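Local structure of phosphoribosyl-glycinamide (GAR) synthetase (Cryptococcus neoformans var. grubii serotype A, 7LVO) at residues A[149-152]-A[153-157]; A[284-287]-A[288-291]; A[435-438]-A[439-442]. The protein catalyses, as the GAR synthetase part of a bifunctional enzyme, the ATP-driven joining of glycine to 5-phosphoribosylamine in de novo purine biosynthesis. All coordinates share one frame; numbering follows the deposited sequence.

Interaction 1 (A[149-152]-A[153-157])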
loop_
_atom_site.group_PDB
_atom_site.type_symbol
_atom_site.label_atom_id
_atom_site.label_comp_id
_atom_site.label_asym_id
_atom_site.label_seq_id
_atom_site.Cartn_x
_atom_site.Cartn_y
_atom_site.Cartn_z
ATOM N N SER A 149 -16.630 3.328 3.495
ATOM C CA SER A 149 -15.565 4.050 4.182
ATOM C C SER A 149 -15.961 5.494 4.445
ATOM O O SER A 149 -15.711 6.030 5.533
ATOM C CB SER A 149 -14.275 3.993 3.364
ATOM O OG SER A 149 -14.373 4.791 2.203
ATOM N N LYS A 150 -16.580 6.148 3.460
ATOM C CA LYS A 150 -16.991 7.535 3.651
ATOM C C LYS A 150 -18.084 7.641 4.709
ATOM O O LYS A 150 -18.066 8.559 5.538
ATOM C CB LYS A 150 -17.461 8.130 2.325
ATOM C CG LYS A 150 -16.385 8.163 1.248
ATOM C CD LYS A 150 -15.307 9.206 1.523
ATOM C CE LYS A 150 -15.860 10.630 1.428
ATOM N NZ LYS A 150 -14.777 11.660 1.454
ATOM N N GLU A 151 -19.048 6.717 4.692
ATOM C CA GLU A 151 -20.061 6.692 5.741
ATOM C C GLU A 151 -19.414 6.493 7.107
ATOM O O GLU A 151 -19.789 7.154 8.080
ATOM C CB GLU A 151 -21.082 5.586 5.463
ATOM C CG GLU A 151 -22.230 5.534 6.464
ATOM C CD GLU A 151 -23.043 4.250 6.371
ATOM O OE1 GLU A 151 -22.807 3.453 5.437
ATOM O OE2 GLU A 151 -23.916 4.035 7.237
ATOM N N PHE A 152 -18.447 5.575 7.196
ATOM C CA PHE A 152 -17.736 5.355 8.449
ATOM C C PHE A 152 -17.090 6.641 8.948
ATOM O O PHE A 152 -17.139 6.945 10.143
ATOM C CB PHE A 152 -16.683 4.255 8.256
ATOM C CG PHE A 152 -15.780 4.055 9.444
ATOM C CD1 PHE A 152 -14.611 4.782 9.574
ATOM C CD2 PHE A 152 -16.105 3.140 10.430
ATOM C CE1 PHE A 152 -13.783 4.603 10.667
ATOM C CE2 PHE A 152 -15.282 2.959 11.527
ATOM C CZ PHE A 152 -14.122 3.687 11.647
ATOM N N MET A 153 -16.477 7.412 8.047
ATOM C CA MET A 153 -15.812 8.639 8.466
ATOM C C MET A 153 -16.820 9.643 9.017
ATOM O O MET A 153 -16.593 10.261 10.065
ATOM C CB MET A 153 -15.037 9.240 7.288
ATOM C CG MET A 153 -13.910 8.370 6.769
ATOM S SD MET A 153 -13.200 9.023 5.234
ATOM C CE MET A 153 -12.307 7.592 4.624
ATOM N N ALA A 154 -17.946 9.815 8.321
ATOM C CA ALA A 154 -18.947 10.774 8.776
ATOM C C ALA A 154 -19.566 10.344 10.100
ATOM O O ALA A 154 -19.781 11.175 10.988
ATOM C CB ALA A 154 -20.024 10.945 7.707
ATOM N N ARG A 155 -19.849 9.049 10.256
ATOM C CA ARG A 155 -20.465 8.574 11.489
ATOM C C ARG A 155 -19.560 8.787 12.695
ATOM O O ARG A 155 -20.052 8.924 13.820
ATOM C CB ARG A 155 -20.829 7.089 11.362
ATOM C CG ARG A 155 -21.315 6.467 12.649
ATOM C CD ARG A 155 -21.909 5.075 12.428
ATOM N NE ARG A 155 -20.921 4.119 11.944
ATOM C CZ ARG A 155 -20.753 3.795 10.670
ATOM N NH1 ARG A 155 -21.496 4.334 9.714
ATOM N NH2 ARG A 155 -19.812 2.913 10.347
ATOM N N HIS A 156 -18.245 8.804 12.492
ATOM C CA HIS A 156 -17.295 8.981 13.581
ATOM C C HIS A 156 -16.613 10.346 13.556
ATOM O O HIS A 156 -15.606 10.537 14.241
ATOM C CB HIS A 156 -16.245 7.869 13.538
ATOM C CG HIS A 156 -16.809 6.500 13.756
ATOM N ND1 HIS A 156 -17.263 6.072 14.982
ATOM C CD2 HIS A 156 -16.991 5.464 12.903
ATOM C CE1 HIS A 156 -17.701 4.830 14.881
ATOM N NE2 HIS A 156 -17.545 4.436 13.630
ATOM N N ASN A 157 -17.134 11.292 12.778
ATOM C CA ASN A 157 -16.605 12.655 12.734
ATOM C C ASN A 157 -15.135 12.670 12.327
ATOM O O ASN A 157 -14.327 13.425 12.868
ATOM C CB ASN A 157 -16.802 13.360 14.078
ATOM C CG ASN A 157 -18.234 13.805 14.299
ATOM O OD1 ASN A 157 -18.920 14.213 13.360
ATOM N ND2 ASN A 157 -18.692 13.731 15.546
#
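F152 has one face of its ring overlapped by the imidazole of H156, whose CD2 sits over the rim of the ring, 3.3 Å from F152 CE2. The planes meet at 54°, an oblique aromatic pair. A chi1 of 173° swings the F152 ring away from its own N, beside its carbonyl carbon, and the edge of the imidazole lies by that carbonyl, H156 CD2 being 3.1 Å from F152 O. R155 crosses the ring at about a right angle, and its NH2 is 3.7 Å from F152 CD2. The other terminal nitrogen, R155 NH1, makes a long salt bridge of 3.5 Å with E151 OE2 on the exposed side. D308 takes up both neighbours, as salt-bridge partner of R155 NH2 and hydrogen-bond acceptor for H156 NE2, tying the helix end to the loop after helix 287-307. On the buried side the extended M153 passes S149, with M153 CG 3.2 Å from S149 O. R155 N to E151 O (2.9 Å) is a well-formed helical bond, whereas H156 N to F152 O is longer and bent (3.2 Å, 138° at the hydrogen). N157, with positive phi, is the C-prime residue of the Schellman motif ending helix 146-155.

Interaction 2 (A[284-287]-A[288-291])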
loop_
_atom_site.group_PDB
_atom_site.type_symbol
_atom_site.label_atom_id
_atom_site.label_comp_id
_atom_site.label_asym_id
_atom_site.label_seq_id
_atom_site.Cartn_x
_atom_site.Cartn_y
_atom_site.Cartn_z
ATOM N N ILE A 284 6.845 17.883 5.390
ATOM C CA ILE A 284 5.587 18.616 5.465
ATOM C C ILE A 284 4.698 18.101 6.589
ATOM O O ILE A 284 3.829 18.835 7.073
ATOM C CB ILE A 284 4.851 18.546 4.116
ATOM C CG1 ILE A 284 3.706 19.557 4.084
ATOM C CG2 ILE A 284 4.330 17.137 3.864
ATOM C CD1 ILE A 284 3.065 19.699 2.724
ATOM N N ALA A 285 4.886 16.851 7.015
ATOM C CA ALA A 285 4.145 16.298 8.144
ATOM C C ALA A 285 4.858 16.724 9.422
ATOM O O ALA A 285 5.654 15.985 10.009
ATOM C CB ALA A 285 4.035 14.782 8.033
ATOM N N THR A 286 4.568 17.952 9.848
ATOM C CA THR A 286 5.178 18.498 11.047
ATOM C C THR A 286 4.621 17.808 12.297
ATOM O O THR A 286 3.675 17.024 12.241
ATOM C CB THR A 286 4.935 20.001 11.137
ATOM O OG1 THR A 286 3.531 20.248 11.279
ATOM C CG2 THR A 286 5.455 20.711 9.891
ATOM N N LYS A 287 5.223 18.124 13.443
ATOM C CA LYS A 287 4.748 17.563 14.704
ATOM C C LYS A 287 3.269 17.871 14.914
ATOM O O LYS A 287 2.493 16.997 15.317
ATOM C CB LYS A 287 5.586 18.110 15.861
ATOM C CG LYS A 287 5.184 17.598 17.233
ATOM C CD LYS A 287 6.089 18.180 18.319
ATOM C CE LYS A 287 5.669 17.727 19.710
ATOM N NZ LYS A 287 4.327 18.249 20.090
ATOM N N GLU A 288 2.861 19.110 14.639
ATOM C CA GLU A 288 1.464 19.482 14.820
ATOM C C GLU A 288 0.565 18.758 13.828
ATOM O O GLU A 288 -0.536 18.315 14.188
ATOM C CB GLU A 288 1.303 20.997 14.678
ATOM C CG GLU A 288 2.085 21.813 15.697
ATOM C CD GLU A 288 3.542 22.024 15.308
ATOM O OE1 GLU A 288 4.011 21.383 14.344
ATOM O OE2 GLU A 288 4.222 22.837 15.969
ATOM N N ILE A 289 1.007 18.638 12.575
ATOM C CA ILE A 289 0.206 17.935 11.576
ATOM C C ILE A 289 0.067 16.462 11.942
ATOM O O ILE A 289 -1.016 15.876 11.829
ATOM C CB ILE A 289 0.822 18.107 10.174
ATOM C CG1 ILE A 289 0.815 19.579 9.750
ATOM C CG2 ILE A 289 0.068 17.252 9.158
ATOM C CD1 ILE A 289 -0.557 20.144 9.476
ATOM N N MET A 290 1.165 15.828 12.349
ATOM C CA MET A 290 1.100 14.411 12.708
ATOM C C MET A 290 0.235 14.196 13.940
ATOM O O MET A 290 -0.476 13.184 14.044
ATOM C CB MET A 290 2.504 13.864 12.938
ATOM C CG MET A 290 3.230 13.495 11.660
ATOM S SD MET A 290 2.413 12.133 10.797
ATOM C CE MET A 290 2.782 10.767 11.881
ATOM N N GLU A 291 0.279 15.137 14.888
ATOM C CA GLU A 291 -0.596 15.043 16.052
ATOM C C GLU A 291 -2.058 15.049 15.627
ATOM O O GLU A 291 -2.871 14.291 16.166
ATOM C CB GLU A 291 -0.313 16.193 17.019
ATOM C CG GLU A 291 -1.016 16.063 18.360
ATOM C CD GLU A 291 -0.522 14.877 19.166
ATOM O OE1 GLU A 291 0.560 14.340 18.836
ATOM O OE2 GLU A 291 -1.217 14.476 20.124
#
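T286 and I289 meet through a capping bond: T286 is the N-cap of helix 287-307, and its hydroxyl accepts from the backbone, I289 N to T286 OG1 3.3 Å with 163° at the hydrogen. The torsion explains the reach. OG1 stands between the backbone N and the carbonyl carbon (chi1 64°), which turns it over the first turn of the helix and leaves CG2 beside the backbone N. The I289 side chain closes on the same oxygen, I289 CG1 lying 3.2 Å from T286 OG1. The hydroxyl also donates a weak bond of 3.3 Å from T286 OG1 to E288 OE1. E288 folds back for it, its chain bent at chi2 (83°), so one hydroxyl both accepts from the helix end and gives to a carboxylate. That carboxylate lies by the start of the helix, where the helix dipole would probably favour its negative charge.

Two backbone bonds carry the helix on from the cap. M290 N gives a short, straight one to T286 O (2.8 Å), and E291 N follows to K287 O (2.9 Å).

Apolar contact is modest: A285 CB meets M290 CG at 3.9 Å. A285 is the centre of an inverse gamma turn, which brings the chain round just ahead of the cap. M290 CB points toward the preceding residues, though the end of the chain leads away.

Charged groups add little at this surface: K287 NZ stays 5.6 Å from E291 OE1, and the pairing of E291 with K295 is long and weak.

The turn follows strand 277-280 and opens helix 287-307. A285 and M290 both touch A257, in the loop between strands 252-254 and 259-263, while I284 touches P239, just ahead of strand 240-248.

Interaction 3 (A[435-438]-A[439-442])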
loop_
_atom_site.group_PDB
_atom_site.type_symbol
_atom_site.label_atom_id
_atom_site.label_comp_id
_atom_site.label_asym_id
_atom_site.label_seq_id
_atom_site.Cartn_x
_atom_site.Cartn_y
_atom_site.Cartn_z
ATOM N N ALA A 435 19.765 7.766 4.613
ATOM C CA ALA A 435 20.922 8.600 4.915
ATOM C C ALA A 435 20.505 9.651 5.936
ATOM O O ALA A 435 19.307 9.885 6.132
ATOM C CB ALA A 435 21.476 9.271 3.646
ATOM N N PRO A 436 21.473 10.297 6.588
ATOM C CA PRO A 436 21.114 11.289 7.619
ATOM C C PRO A 436 20.331 12.470 7.078
ATOM O O PRO A 436 19.523 13.051 7.809
ATOM C CB PRO A 436 22.478 11.731 8.177
ATOM C CG PRO A 436 23.435 10.634 7.801
ATOM C CD PRO A 436 22.929 10.091 6.488
ATOM N N THR A 437 20.554 12.852 5.822
ATOM C CA THR A 437 19.852 13.965 5.203
ATOM C C THR A 437 19.050 13.465 4.008
ATOM O O THR A 437 19.397 12.457 3.383
ATOM C CB THR A 437 20.820 15.065 4.741
ATOM O OG1 THR A 437 21.716 14.533 3.758
ATOM C CG2 THR A 437 21.617 15.603 5.921
ATOM N N LEU A 438 17.974 14.189 3.688
ATOM C CA LEU A 438 17.123 13.787 2.572
ATOM C C LEU A 438 17.878 13.865 1.250
ATOM O O LEU A 438 17.743 12.973 0.398
ATOM C CB LEU A 438 15.874 14.663 2.532
ATOM C CG LEU A 438 14.861 14.341 1.430
ATOM C CD1 LEU A 438 14.413 12.884 1.512
ATOM C CD2 LEU A 438 13.657 15.271 1.515
ATOM N N ARG A 439 18.689 14.918 1.068
ATOM C CA ARG A 439 19.424 15.069 -0.184
ATOM C C ARG A 439 20.427 13.936 -0.382
ATOM O O ARG A 439 20.591 13.424 -1.498
ATOM C CB ARG A 439 20.133 16.424 -0.214
ATOM C CG ARG A 439 20.973 16.727 1.016
ATOM C CD ARG A 439 21.671 18.084 0.907
ATOM N NE ARG A 439 20.763 19.149 0.489
ATOM C CZ ARG A 439 19.937 19.799 1.301
ATOM N NH1 ARG A 439 19.856 19.504 2.590
ATOM N NH2 ARG A 439 19.169 20.765 0.804
ATOM N N ALA A 440 21.113 13.531 0.688
ATOM C CA ALA A 440 22.053 12.422 0.576
ATOM C C ALA A 440 21.330 11.125 0.229
ATOM O O ALA A 440 21.805 10.339 -0.597
ATOM C CB ALA A 440 22.839 12.268 1.875
ATOM N N ALA A 441 20.173 10.888 0.845
ATOM C CA ALA A 441 19.388 9.702 0.498
ATOM C C ALA A 441 18.935 9.752 -0.955
ATOM O O ALA A 441 18.998 8.744 -1.672
ATOM C CB ALA A 441 18.180 9.577 1.430
ATOM N N VAL A 442 18.487 10.924 -1.412
ATOM C CA VAL A 442 18.107 11.087 -2.812
ATOM C C VAL A 442 19.294 10.797 -3.725
ATOM O O VAL A 442 19.202 9.992 -4.657
ATOM C CB VAL A 442 17.553 12.505 -3.053
ATOM C CG1 VAL A 442 17.284 12.719 -4.536
ATOM C CG2 VAL A 442 16.286 12.720 -2.239
#
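A435 CB packs into the first turn of helix 438-449, touching A441 CB and lying 3.7 Å from A440 CB. A435 CB also lies 3.5 Å from A441 N, against the helix backbone. The buried part is made by L438 and V442, one helical turn apart. Here the close approach is of V442 CG2 to L438 O, at 3.0 Å; the side chains themselves cross at a slant and touch more lightly, L438 CD1 being 4.2 Å from V442 CG2. In the backbone, V442 N binds L438 O at 2.8 Å, the shortest backbone bond here, and A441 N binds T437 O.

The cap is close as well. T437 is the N-cap, and its hydroxyl accepts a capping bond from A440 N to T437 OG1 of 3.3 Å, with 151° at the hydrogen; the A440 methyl also presses on it, A440 CB lying 3.2 Å from T437 OG1. The looseness is at R439. Beside the cap lies the start of this exposed side chain, R439 CG 3.6 Å from T437 OG1, before the chain bends at chi3 and leads the guanidinium away from the threonine. A bound 1,2-ethanediol, probably from the crystallisation liquor, lies by R439.

P436 and T437 join the end of strand 427-435 to helix 438-449. A435 bonds through its backbone to Y377, and L438, A441 and V442 lay the helix against V379 of the adjacent strand 377-384.

Interactions 1 and 2 both lie in the ATP-grasp domain, with centres 23 Å apart and nearest atoms about 12 Å apart. Helix 287-307 relates them: interaction 2 opens it, while its far end, through T301, M305 and E307, packs on the helix terminus of interaction 1. Both border the predicted ATP site: K150, hydrogen-bonded to T160, also makes a salt bridge to E233, and I284 lies at P239. M153 is about 6 Å, side chain to side chain, from the predicted magnesium ligand E331. Interaction 3 belongs to the C domain, its centre 20 Å from that of interaction 2 and 38 Å from that of interaction 1. Interactions 2 and 3 are both threonine-capped helix starts; interaction 1 is a helix end.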